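Local atomic coordinates of hypothetical protein XAC2396 (Xanthomonas axonopodis pv. citri, PDB entry 2G3W), a protein that is of unknown function but belongs to the YaeQ family, whose compact fold is built around a variation of the PD-(D/E)XK nuclease motif. Residues A[10-14]-A[44-48]. Residues are numbered along the deposited sequence.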
ATOM      1  N   ALA A  10       8.858  19.150 -21.135  1.00 35.28           N
ATOM      2  CA  ALA A  10       8.539  19.150 -19.716  1.00 35.22           C
ATOM      3  C   ALA A  10       9.811  19.202 -18.905  1.00 36.11           C
ATOM      4  O   ALA A  10      10.702  18.390 -19.101  1.00 35.99           O
ATOM      5  CB  ALA A  10       7.733  17.928 -19.361  1.00 35.10           C
ATOM      6  N   GLU A  11       9.902  20.178 -18.011  1.00 36.89           N
ATOM      7  CA  GLU A  11      11.006  20.238 -17.063  1.00 37.70           C
ATOM      8  C   GLU A  11      10.456  19.851 -15.692  1.00 37.21           C
ATOM      9  O   GLU A  11       9.472  20.443 -15.214  1.00 36.77           O
ATOM     10  CB  GLU A  11      11.628  21.625 -17.026  1.00 38.16           C
ATOM     11  CG  GLU A  11      11.901  22.241 -18.409  1.00 42.87           C
ATOM     12  CD  GLU A  11      13.079  21.600 -19.167  1.00 49.15           C
ATOM     13  OE1 GLU A  11      14.114  21.267 -18.533  1.00 51.03           O
ATOM     14  OE2 GLU A  11      12.973  21.450 -20.410  1.00 51.11           O
ATOM     15  N   LEU A  12      11.071  18.844 -15.080  1.00 36.66           N
ATOM     16  CA  LEU A  12      10.637  18.381 -13.763  1.00 36.49           C
ATOM     17  C   LEU A  12      11.721  18.589 -12.715  1.00 36.93           C
ATOM     18  O   LEU A  12      12.837  18.069 -12.845  1.00 36.89           O
ATOM     19  CB  LEU A  12      10.239  16.897 -13.811  1.00 36.73           C
ATOM     20  CG  LEU A  12       9.191  16.416 -14.826  1.00 35.50           C
ATOM     21  CD1 LEU A  12       9.024  14.907 -14.771  1.00 36.31           C
ATOM     22  CD2 LEU A  12       7.861  17.117 -14.589  1.00 35.95           C
ATOM     23  N   GLN A  13      11.399  19.382 -11.698  1.00 37.07           N
ATOM     24  CA  GLN A  13      12.220  19.480 -10.513  1.00 37.26           C
ATOM     25  C   GLN A  13      11.560  18.654  -9.418  1.00 37.00           C
ATOM     26  O   GLN A  13      10.539  19.051  -8.852  1.00 36.87           O
ATOM     27  CB  GLN A  13      12.412  20.930 -10.080  1.00 37.61           C
ATOM     28  CG  GLN A  13      13.542  21.110  -9.060  1.00 40.84           C
ATOM     29  CD  GLN A  13      14.916  20.738  -9.605  1.00 43.34           C
ATOM     30  OE1 GLN A  13      15.513  21.481 -10.383  1.00 45.68           O
ATOM     31  NE2 GLN A  13      15.432  19.599  -9.170  1.00 44.14           N
ATOM     32  N   ILE A  14      12.159  17.497  -9.150  1.00 36.82           N
ATOM     33  CA  ILE A  14      11.572  16.446  -8.306  1.00 36.79           C
ATOM     34  C   ILE A  14      12.206  16.453  -6.911  1.00 37.80           C
ATOM     35  O   ILE A  14      13.422  16.535  -6.762  1.00 37.23           O
ATOM     36  CB  ILE A  14      11.709  15.060  -8.969  1.00 36.35           C
ATOM     37  CG1 ILE A  14      11.108  15.091 -10.378  1.00 34.31           C
ATOM     38  CG2 ILE A  14      11.050  13.942  -8.095  1.00 34.86           C
ATOM     39  CD1 ILE A  14      11.053  13.736 -11.051  1.00 31.56           C
ATOM     40  N   LEU A  44       3.469  11.781 -17.964  1.00 32.71           N
ATOM     41  CA  LEU A  44       4.416  12.695 -17.335  1.00 32.27           C
ATOM     42  C   LEU A  44       4.477  12.438 -15.825  1.00 32.32           C
ATOM     43  O   LEU A  44       5.557  12.325 -15.251  1.00 32.28           O
ATOM     44  CB  LEU A  44       4.044  14.150 -17.629  1.00 32.66           C
ATOM     45  CG  LEU A  44       5.039  15.165 -17.097  1.00 32.85           C
ATOM     46  CD1 LEU A  44       6.408  14.969 -17.804  1.00 33.17           C
ATOM     47  CD2 LEU A  44       4.488  16.558 -17.274  1.00 32.75           C
ATOM     48  N   LEU A  45       3.320  12.354 -15.178  1.00 31.47           N
ATOM     49  CA  LEU A  45       3.272  12.007 -13.754  1.00 32.38           C
ATOM     50  C   LEU A  45       3.989  10.659 -13.474  1.00 31.66           C
ATOM     51  O   LEU A  45       4.691  10.523 -12.454  1.00 31.74           O
ATOM     52  CB  LEU A  45       1.801  11.999 -13.238  1.00 31.98           C
ATOM     53  CG  LEU A  45       1.569  11.513 -11.803  1.00 32.96           C
ATOM     54  CD1 LEU A  45       2.247  12.356 -10.768  1.00 33.34           C
ATOM     55  CD2 LEU A  45       0.070  11.392 -11.514  1.00 33.65           C
ATOM     56  N   ALA A  46       3.782   9.671 -14.353  1.00 31.60           N
ATOM     57  CA  ALA A  46       4.392   8.341 -14.194  1.00 31.81           C
ATOM     58  C   ALA A  46       5.903   8.421 -14.225  1.00 31.83           C
ATOM     59  O   ALA A  46       6.597   7.784 -13.415  1.00 31.12           O
ATOM     60  CB  ALA A  46       3.894   7.375 -15.254  1.00 32.86           C
ATOM     61  N   PHE A  47       6.419   9.205 -15.166  1.00 32.06           N
ATOM     62  CA  PHE A  47       7.835   9.438 -15.197  1.00 32.62           C
ATOM     63  C   PHE A  47       8.307   9.986 -13.832  1.00 32.88           C
ATOM     64  O   PHE A  47       9.275   9.484 -13.252  1.00 33.76           O
ATOM     65  CB  PHE A  47       8.217  10.350 -16.388  1.00 32.21           C
ATOM     66  CG  PHE A  47       9.706  10.406 -16.627  1.00 31.47           C
ATOM     67  CD1 PHE A  47      10.514  11.105 -15.765  1.00 32.62           C
ATOM     68  CD2 PHE A  47      10.293   9.717 -17.691  1.00 31.70           C
ATOM     69  CE1 PHE A  47      11.909  11.148 -15.940  1.00 31.46           C
ATOM     70  CE2 PHE A  47      11.700   9.775 -17.896  1.00 34.29           C
ATOM     71  CZ  PHE A  47      12.491  10.476 -17.009  1.00 32.83           C
ATOM     72  N   ALA A  48       7.598  10.976 -13.294  1.00 34.04           N
ATOM     73  CA  ALA A  48       7.977  11.572 -12.021  1.00 34.41           C
ATOM     74  C   ALA A  48       7.898  10.598 -10.854  1.00 34.38           C
ATOM     75  O   ALA A  48       8.733  10.674  -9.926  1.00 34.84           O
ATOM     76  CB  ALA A  48       7.144  12.819 -11.742  1.00 34.64           C
TER
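Leu44 opens the helical side of this buried, apolar helix-on-sheet packing. CD1 of Leu44 lies 3.6 Å from CB of Ala10 and 4.0 Å from CD1 of Leu12, so one methyl group meets two alternate residues of the strand. The CA-to-CB bond of Phe47 points sideways, and its CD1 is 4.2 Å from CD1 of Leu12. One turn after Leu44, Ala48 faces the strand again. CB of Ala48 sits 4.1 Å from CD1 of Leu12 and also 4.1 Å from CD1 of Ile14. Its small side chain is consistent with the close backbones here: CA of Ala48 is 7.1 Å from CA of Ile14. The axes of 10-14 and 44-48 come within 10.4 Å and run at 34°. Ala10, Leu12 and Ile14 point toward the helix, while the side chains of Glu11 and Gln13, on the other face, hydrogen-bond to Ser26 and Asn24. Strand 6-16 runs between strands 21-31 and 149-157. Helix 37-49 covers this part of the sheet, touching Leu27 on one neighbour and Val154 on the other.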